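Local structure of protein transport protein SECE2 (3ONR) at the interface of chains A and B and the interface of chains A and C. The protein binds calcium ions at the junctions between three subunits of a hollow, spherical dodecamer and may also sequester other small ligands. Numbering follows the deposited sequence. Chains: chain A/B/C, Protein transport protein SECE2.

Contact 1: the interface of chains A and B. Residues chain A 18, 43-46; chain B 39-41.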
loop_
_atom_site.group_PDB
_atom_site.type_symbol
_atom_site.label_atom_id
_atom_site.label_comp_id
_atom_site.label_asym_id
_atom_site.label_seq_id
_atom_site.Cartn_x
_atom_site.Cartn_y
_atom_site.Cartn_z
ATOM N N TRP A 18 -3.443 22.848 7.877
ATOM C CA TRP A 18 -2.441 21.744 7.966
ATOM C C TRP A 18 -1.025 22.347 7.810
ATOM O O TRP A 18 -0.053 21.836 8.405
ATOM C CB TRP A 18 -2.713 20.683 6.890
ATOM C CG TRP A 18 -3.836 19.760 7.325
ATOM C CD1 TRP A 18 -3.858 18.971 8.445
ATOM C CD2 TRP A 18 -5.053 19.529 6.649
ATOM N NE1 TRP A 18 -5.036 18.258 8.519
ATOM C CE2 TRP A 18 -5.800 18.603 7.432
ATOM C CE3 TRP A 18 -5.639 20.061 5.469
ATOM C CZ2 TRP A 18 -7.081 18.191 7.093
ATOM C CZ3 TRP A 18 -6.951 19.611 5.128
ATOM C CH2 TRP A 18 -7.607 18.650 5.925
ATOM N N GLU A 43 0.362 11.528 7.085
ATOM C CA GLU A 43 -1.136 11.465 7.225
ATOM C C GLU A 43 -1.668 12.815 7.634
ATOM O O GLU A 43 -0.953 13.602 8.218
ATOM C CB GLU A 43 -1.487 10.373 8.296
ATOM C CG GLU A 43 -2.994 10.146 8.398
ATOM C CD GLU A 43 -3.333 8.924 9.283
ATOM O OE1 GLU A 43 -3.597 9.103 10.507
ATOM O OE2 GLU A 43 -3.358 7.781 8.740
ATOM N N GLN A 44 -2.941 13.100 7.313
ATOM C CA GLN A 44 -3.620 14.306 7.782
ATOM C C GLN A 44 -5.005 13.875 8.276
ATOM O O GLN A 44 -5.646 12.898 7.806
ATOM C CB GLN A 44 -3.820 15.303 6.614
ATOM C CG GLN A 44 -2.508 15.906 6.147
ATOM C CD GLN A 44 -2.647 16.599 4.833
ATOM O OE1 GLN A 44 -2.640 17.836 4.763
ATOM N NE2 GLN A 44 -2.871 15.811 3.801
ATOM N N ASP A 45 -5.424 14.581 9.300
ATOM C CA ASP A 45 -6.775 14.372 9.790
ATOM C C ASP A 45 -7.295 15.655 10.415
ATOM O O ASP A 45 -6.607 16.706 10.459
ATOM C CB ASP A 45 -6.940 13.110 10.690
ATOM C CG ASP A 45 -6.326 13.263 12.106
ATOM O OD1 ASP A 45 -6.183 12.219 12.816
ATOM O OD2 ASP A 45 -6.085 14.418 12.498
ATOM N N MET A 46 -8.541 15.568 10.847
ATOM C CA MET A 46 -9.131 16.614 11.681
ATOM C C MET A 46 -9.786 16.003 12.913
ATOM O O MET A 46 -10.457 14.962 12.840
ATOM C CB MET A 46 -10.172 17.423 10.927
ATOM C CG MET A 46 -9.608 18.109 9.728
ATOM S SD MET A 46 -10.923 18.151 8.478
ATOM C CE MET A 46 -11.865 19.404 9.141
ATOM N N ALA B 39 -11.970 12.983 11.394
ATOM C CA ALA B 39 -12.261 12.838 9.947
ATOM C C ALA B 39 -10.840 12.642 9.372
ATOM O O ALA B 39 -9.998 13.537 9.530
ATOM C CB ALA B 39 -12.831 14.071 9.402
ATOM N N ARG B 40 -10.574 11.469 8.777
ATOM C CA ARG B 40 -9.234 11.133 8.319
ATOM C C ARG B 40 -9.194 11.530 6.848
ATOM O O ARG B 40 -10.133 11.238 6.119
ATOM C CB ARG B 40 -9.037 9.594 8.571
ATOM C CG ARG B 40 -7.794 9.083 7.948
ATOM C CD ARG B 40 -7.512 7.623 8.256
ATOM N NE ARG B 40 -7.711 7.286 9.666
ATOM C CZ ARG B 40 -7.724 6.019 10.093
ATOM N NH1 ARG B 40 -7.905 5.737 11.368
ATOM N NH2 ARG B 40 -7.555 5.029 9.217
ATOM N N VAL B 41 -8.144 12.218 6.383
ATOM C CA VAL B 41 -8.003 12.514 4.969
ATOM C C VAL B 41 -7.587 11.245 4.224
ATOM O O VAL B 41 -6.532 10.607 4.493
ATOM C CB VAL B 41 -6.951 13.679 4.753
ATOM C CG1 VAL B 41 -6.701 13.925 3.190
ATOM C CG2 VAL B 41 -7.487 14.951 5.433
HETATM O O HOH W 1 -3.967 11.406 5.249
#
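A:Met46 and B:Ala39 exchange backbone hydrogen bonds where strand 38-48 of chain A meets the same strand of chain B edge to edge, and antiparallel pairing carries this stretch of the dodecin interface. A:Met46 N gives to B:Ala39 O at 2.8 Å, and B:Ala39 N returns the bond to A:Met46 O at 2.9 Å. One register further, B:Val41 N reaches A:Gln44 O at 3.0 Å. Beyond that bond, a water links A:Gln44 N, 2.9 Å away, with the carbonyl oxygen of B:Val41.

Apolar packing accompanies the ladder. B:Val41 turns CG2 beside its own backbone N, with CG1 anti to that N (chi1 175°), and this branch touches the benzo rim of A:Trp18, 3.7 Å from CZ2, as well as CB of A:Gln44. A:Asp45, its CG between backbone N and carbonyl carbon (chi1 73°), lays CB 3.8 Å from B:Arg40 CA. The indole is pinned from within its own chain: NE1 donates to A:Asp45 O at 2.9 Å, nearly in the ring plane, while the amide oxygen OE1 of A:Gln44 lies over one face toward the rim.

The charged pair is looser. The carboxylate of A:Glu43 and the guanidinium of B:Arg40 have planes only 10° apart, but OE2 and NE stay 4.5 Å apart, so any attraction is probably long-range. The site splices sheets of neighbouring subunits, helping to build the dodecamer shell.

Contact 2: the interface of chains A and B. Residues chain A 18, 46, 48, 54, 56; chain B 19, 22-23, 26, 39.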
loop_
_atom_site.group_PDB
_atom_site.type_symbol
_atom_site.label_atom_id
_atom_site.label_comp_id
_atom_site.label_asym_id
_atom_site.label_seq_id
_atom_site.Cartn_x
_atom_site.Cartn_y
_atom_site.Cartn_z
ATOM N N TRP A 18 -3.443 22.848 7.877
ATOM C CA TRP A 18 -2.441 21.744 7.966
ATOM C C TRP A 18 -1.025 22.347 7.810
ATOM O O TRP A 18 -0.053 21.836 8.405
ATOM C CB TRP A 18 -2.713 20.683 6.890
ATOM C CG TRP A 18 -3.836 19.760 7.325
ATOM C CD1 TRP A 18 -3.858 18.971 8.445
ATOM C CD2 TRP A 18 -5.053 19.529 6.649
ATOM N NE1 TRP A 18 -5.036 18.258 8.519
ATOM C CE2 TRP A 18 -5.800 18.603 7.432
ATOM C CE3 TRP A 18 -5.639 20.061 5.469
ATOM C CZ2 TRP A 18 -7.081 18.191 7.093
ATOM C CZ3 TRP A 18 -6.951 19.611 5.128
ATOM C CH2 TRP A 18 -7.607 18.650 5.925
ATOM N N MET A 46 -8.541 15.568 10.847
ATOM C CA MET A 46 -9.131 16.614 11.681
ATOM C C MET A 46 -9.786 16.003 12.913
ATOM O O MET A 46 -10.457 14.962 12.840
ATOM C CB MET A 46 -10.172 17.423 10.927
ATOM C CG MET A 46 -9.608 18.109 9.728
ATOM S SD MET A 46 -10.923 18.151 8.478
ATOM C CE MET A 46 -11.865 19.404 9.141
ATOM N N VAL A 48 -12.601 16.906 15.786
ATOM C CA VAL A 48 -13.744 17.784 15.891
ATOM C C VAL A 48 -14.263 17.673 17.342
ATOM O O VAL A 48 -14.345 16.558 17.877
ATOM C CB VAL A 48 -14.841 17.364 14.879
ATOM C CG1 VAL A 48 -15.759 18.567 14.577
ATOM C CG2 VAL A 48 -14.199 16.900 13.582
ATOM N N ILE A 54 -12.844 22.528 14.834
ATOM C CA ILE A 54 -11.892 21.698 14.111
ATOM C C ILE A 54 -10.437 21.997 14.485
ATOM O O ILE A 54 -10.007 23.167 14.619
ATOM C CB ILE A 54 -12.106 21.945 12.603
ATOM C CG1 ILE A 54 -13.504 21.444 12.232
ATOM C CG2 ILE A 54 -11.103 21.206 11.736
ATOM C CD1 ILE A 54 -13.914 21.791 10.819
ATOM N N TYR A 56 -6.909 20.908 12.850
ATOM C CA TYR A 56 -6.217 20.174 11.751
ATOM C C TYR A 56 -4.962 19.499 12.298
ATOM O O TYR A 56 -4.184 20.118 13.057
ATOM C CB TYR A 56 -5.814 21.159 10.653
ATOM C CG TYR A 56 -7.033 21.831 10.106
ATOM C CD1 TYR A 56 -7.486 23.059 10.641
ATOM C CD2 TYR A 56 -7.764 21.214 9.077
ATOM C CE1 TYR A 56 -8.671 23.691 10.163
ATOM C CE2 TYR A 56 -8.953 21.867 8.576
ATOM C CZ TYR A 56 -9.365 23.075 9.147
ATOM O OH TYR A 56 -10.562 23.652 8.705
ATOM N N GLU B 19 -8.522 22.800 3.407
ATOM C CA GLU B 19 -9.089 22.894 4.793
ATOM C C GLU B 19 -10.554 23.311 4.797
ATOM O O GLU B 19 -11.408 22.798 5.570
ATOM C CB GLU B 19 -8.358 23.955 5.579
ATOM C CG GLU B 19 -6.964 23.499 6.095
ATOM C CD GLU B 19 -5.891 23.627 5.090
ATOM O OE1 GLU B 19 -6.130 24.149 4.004
ATOM O OE2 GLU B 19 -4.743 23.248 5.410
ATOM N N ALA B 22 -12.701 20.541 3.461
ATOM C CA ALA B 22 -12.811 19.523 4.523
ATOM C C ALA B 22 -13.800 20.001 5.594
ATOM O O ALA B 22 -14.663 19.222 6.049
ATOM C CB ALA B 22 -11.378 19.263 5.146
ATOM N N ALA B 23 -13.648 21.260 6.018
ATOM C CA ALA B 23 -14.509 21.831 7.054
ATOM C C ALA B 23 -16.002 21.796 6.653
ATOM O O ALA B 23 -16.926 21.475 7.452
ATOM C CB ALA B 23 -14.123 23.262 7.354
ATOM N N VAL B 26 -17.324 18.316 6.715
ATOM C CA VAL B 26 -17.512 17.934 8.106
ATOM C C VAL B 26 -18.754 18.556 8.724
ATOM O O VAL B 26 -19.548 17.847 9.347
ATOM C CB VAL B 26 -16.261 18.238 8.943
ATOM C CG1 VAL B 26 -16.583 18.202 10.448
ATOM C CG2 VAL B 26 -15.171 17.233 8.600
ATOM N N ALA B 39 -11.970 12.983 11.394
ATOM C CA ALA B 39 -12.261 12.838 9.947
ATOM C C ALA B 39 -10.840 12.642 9.372
ATOM O O ALA B 39 -9.998 13.537 9.530
ATOM C CB ALA B 39 -12.831 14.071 9.402
#
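B:Glu19 threads its side chain between the helix start of chain A and the ring of A:Tyr56. Its chain is bent at chi2 (83°), which swings the carboxylate back toward A:Trp18. There OE2 accepts the backbone N-H of A:Trp18 at 2.8 Å, on its anti side and 18° out of the carboxylate plane. Because that N-H opens helix 18-32, the acid caps the neighbour's helix, whose dipole would probably favour its negative charge. The same oxygen lies 3.3 Å from CE3 of the indole. Further back, CG rides over the face of A:Tyr56, 3.9 Å from the ring centroid; A:Ile54 CG2 covers the opposite face, so the phenol is sandwiched between A:Ile54 of its own chain and B:Glu19.

A:Met46 is the next large piece. Its chain, bent at chi2 and chi3, brings the thioether against helix 18-32 of chain B: SD is 3.5 Å from B:Ala22 CB, and CE reaches CG2 of B:Val26. The A:Trp18 ring rim, at CH2, closes on the same B:Ala22 methyl.

B:Val26 also points CG1 at A:Val48 CG2, tip to tip. One turn earlier in the helix, B:Ala23 offers its methyl to A:Ile54 CD1 at 3.8 Å. The patch seats a helix of one subunit on the sheet of the next and fixes B:Glu19, the calcium-binding residue shared between neighbouring subunits.

Contact 3: the interface of chains A and C. Residues chain A 6, 66, 72; chain C 6, 8, 10, 29, 32-33, 64.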
loop_
_atom_site.group_PDB
_atom_site.type_symbol
_atom_site.label_atom_id
_atom_site.label_comp_id
_atom_site.label_asym_id
_atom_site.label_seq_id
_atom_site.Cartn_x
_atom_site.Cartn_y
_atom_site.Cartn_z
ATOM N N LYS A 6 18.470 8.919 13.110
ATOM C CA LYS A 6 17.239 8.399 13.689
ATOM C C LYS A 6 16.081 9.015 12.980
ATOM O O LYS A 6 16.159 10.171 12.532
ATOM C CB LYS A 6 17.193 8.743 15.191
ATOM C CG LYS A 6 15.915 8.156 15.855
ATOM C CD LYS A 6 16.086 8.165 17.372
ATOM C CE LYS A 6 14.757 7.971 18.052
ATOM N NZ LYS A 6 14.223 6.615 17.972
ATOM N N MET A 66 22.281 10.794 14.844
ATOM C CA MET A 66 22.335 10.274 16.232
ATOM C C MET A 66 23.562 10.810 16.872
ATOM O O MET A 66 24.601 10.584 16.346
ATOM C CB MET A 66 22.558 8.764 16.252
ATOM C CG MET A 66 21.373 7.957 15.739
ATOM S SD MET A 66 21.725 6.166 15.948
ATOM C CE MET A 66 19.981 5.893 15.799
ATOM N N LEU A 72 20.137 5.543 23.412
ATOM C CA LEU A 72 19.053 5.135 22.563
ATOM C C LEU A 72 17.875 4.526 23.405
ATOM O O LEU A 72 17.990 4.116 24.596
ATOM C CB LEU A 72 19.666 4.095 21.611
ATOM C CG LEU A 72 19.008 3.422 20.445
ATOM C CD1 LEU A 72 19.566 4.056 19.133
ATOM C CD2 LEU A 72 19.514 1.969 20.501
ATOM O OXT LEU A 72 16.731 4.533 22.885
ATOM N N LYS C 6 10.708 -2.324 22.241
ATOM C CA LYS C 6 10.817 -0.980 21.606
ATOM C C LYS C 6 11.126 -1.150 20.131
ATOM O O LYS C 6 11.857 -2.059 19.726
ATOM C CB LYS C 6 11.964 -0.197 22.264
ATOM C CG LYS C 6 12.249 1.282 21.783
ATOM C CD LYS C 6 13.228 1.944 22.847
ATOM C CE LYS C 6 13.844 3.208 22.334
ATOM N NZ LYS C 6 13.019 4.366 22.277
ATOM N N ILE C 8 12.458 1.176 16.699
ATOM C CA ILE C 8 12.996 2.448 16.155
ATOM C C ILE C 8 13.300 2.311 14.650
ATOM O O ILE C 8 13.489 1.222 14.156
ATOM C CB ILE C 8 14.296 2.926 16.862
ATOM C CG1 ILE C 8 15.436 1.945 16.708
ATOM C CG2 ILE C 8 14.044 3.147 18.412
ATOM C CD1 ILE C 8 16.824 2.589 17.226
ATOM N N ILE C 10 15.912 3.705 11.708
ATOM C CA ILE C 10 17.202 4.355 11.619
ATOM C C ILE C 10 17.650 4.321 10.154
ATOM O O ILE C 10 17.200 3.489 9.388
ATOM C CB ILE C 10 18.229 3.569 12.476
ATOM C CG1 ILE C 10 18.305 2.108 12.034
ATOM C CG2 ILE C 10 17.887 3.691 14.006
ATOM C CD1 ILE C 10 19.309 1.249 12.864
ATOM N N ALA C 29 23.315 0.850 16.392
ATOM C CA ALA C 29 22.232 0.594 17.342
ATOM C C ALA C 29 22.614 -0.474 18.396
ATOM O O ALA C 29 22.365 -0.309 19.630
ATOM C CB ALA C 29 20.932 0.260 16.666
ATOM N N SER C 32 24.310 0.272 21.730
ATOM C CA SER C 32 23.465 0.881 22.832
ATOM C C SER C 32 22.580 -0.286 23.259
ATOM O O SER C 32 22.512 -0.631 24.466
ATOM C CB SER C 32 22.781 2.184 22.304
ATOM O OG SER C 32 22.059 2.976 23.274
ATOM N N VAL C 33 21.918 -0.962 22.291
ATOM C CA VAL C 33 21.104 -2.133 22.698
ATOM C C VAL C 33 21.431 -3.395 21.950
ATOM O O VAL C 33 21.079 -3.507 20.752
ATOM C CB VAL C 33 19.623 -1.784 22.503
ATOM C CG1 VAL C 33 19.244 -0.746 23.577
ATOM C CG2 VAL C 33 19.393 -1.177 21.063
ATOM N N PHE C 64 13.864 -4.351 19.891
ATOM C CA PHE C 64 14.665 -4.923 20.984
ATOM C C PHE C 64 13.881 -4.765 22.265
ATOM O O PHE C 64 12.900 -4.004 22.344
ATOM C CB PHE C 64 16.044 -4.217 21.067
ATOM C CG PHE C 64 15.951 -2.723 21.044
ATOM C CD1 PHE C 64 15.705 -2.020 22.210
ATOM C CD2 PHE C 64 16.066 -2.025 19.864
ATOM C CE1 PHE C 64 15.605 -0.582 22.131
ATOM C CE2 PHE C 64 15.954 -0.635 19.794
ATOM C CZ PHE C 64 15.694 0.068 20.928
HETATM O O HOH W 2 20.409 2.699 25.327
#
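The C-terminal tail of chain A, with A:Met66 at its beginning and A:Leu72 at its end, lies against strand 4-14 and the last turn of helix 18-32 of chain C, while strand 4-14 of chain A bridges antiparallel to the C strand at A:Lys6 and C:Ile10. A:Leu72, an engineered residue, buries 104 Å² here. With CG anti to the backbone N (chi1 -175°), it extends its branches into chain C: CD1 meets C:Ile8 CD1 at 3.6 Å, the two side chains crossing at about a right angle, and CD2 lies by C:Ser32 CB.

A:Met66, its chain extended, puts the methyl CE 3.5 Å from C:Ile10 CG2. A:Lys6 bends at chi4 (73°), and its amino end comes against CG2 of C:Ile8. A:Lys6 NZ stays 5.0 Å from C:Lys6 NZ, a like-charge approach that the terminal carboxylate of A:Leu72 may offset, its OXT lying 3.8 Å from C:Lys6 NZ. The main chain of A:Leu72 is tied to the helix end: its N donates to the hydroxyl OG of C:Ser32 at 3.2 Å, and that OG also bonds a water lying 2.9 Å from A:Leu72 O.

Contacts 1 and 2 belong to the same A–B interface: their C-alpha centres lie about 7 Å apart, and A:Trp18, A:Met46 and B:Ala39 take part in both. Strand pairing in contact 1 therefore runs directly into the helix-on-sheet packing of contact 2, where the calcium-binding glutamate sits. Contact 3 faces a different neighbour, chain C, its C-alpha centre about 29 Å from that of contact 1 and 35 Å from that of contact 2. Chain A thus uses strands 38-48 and 54-65 and the start of helix 18-32 for one partner, and strand 4-14 with the C-terminal tail for the other, consistent with the closing of a twelve-subunit sphere.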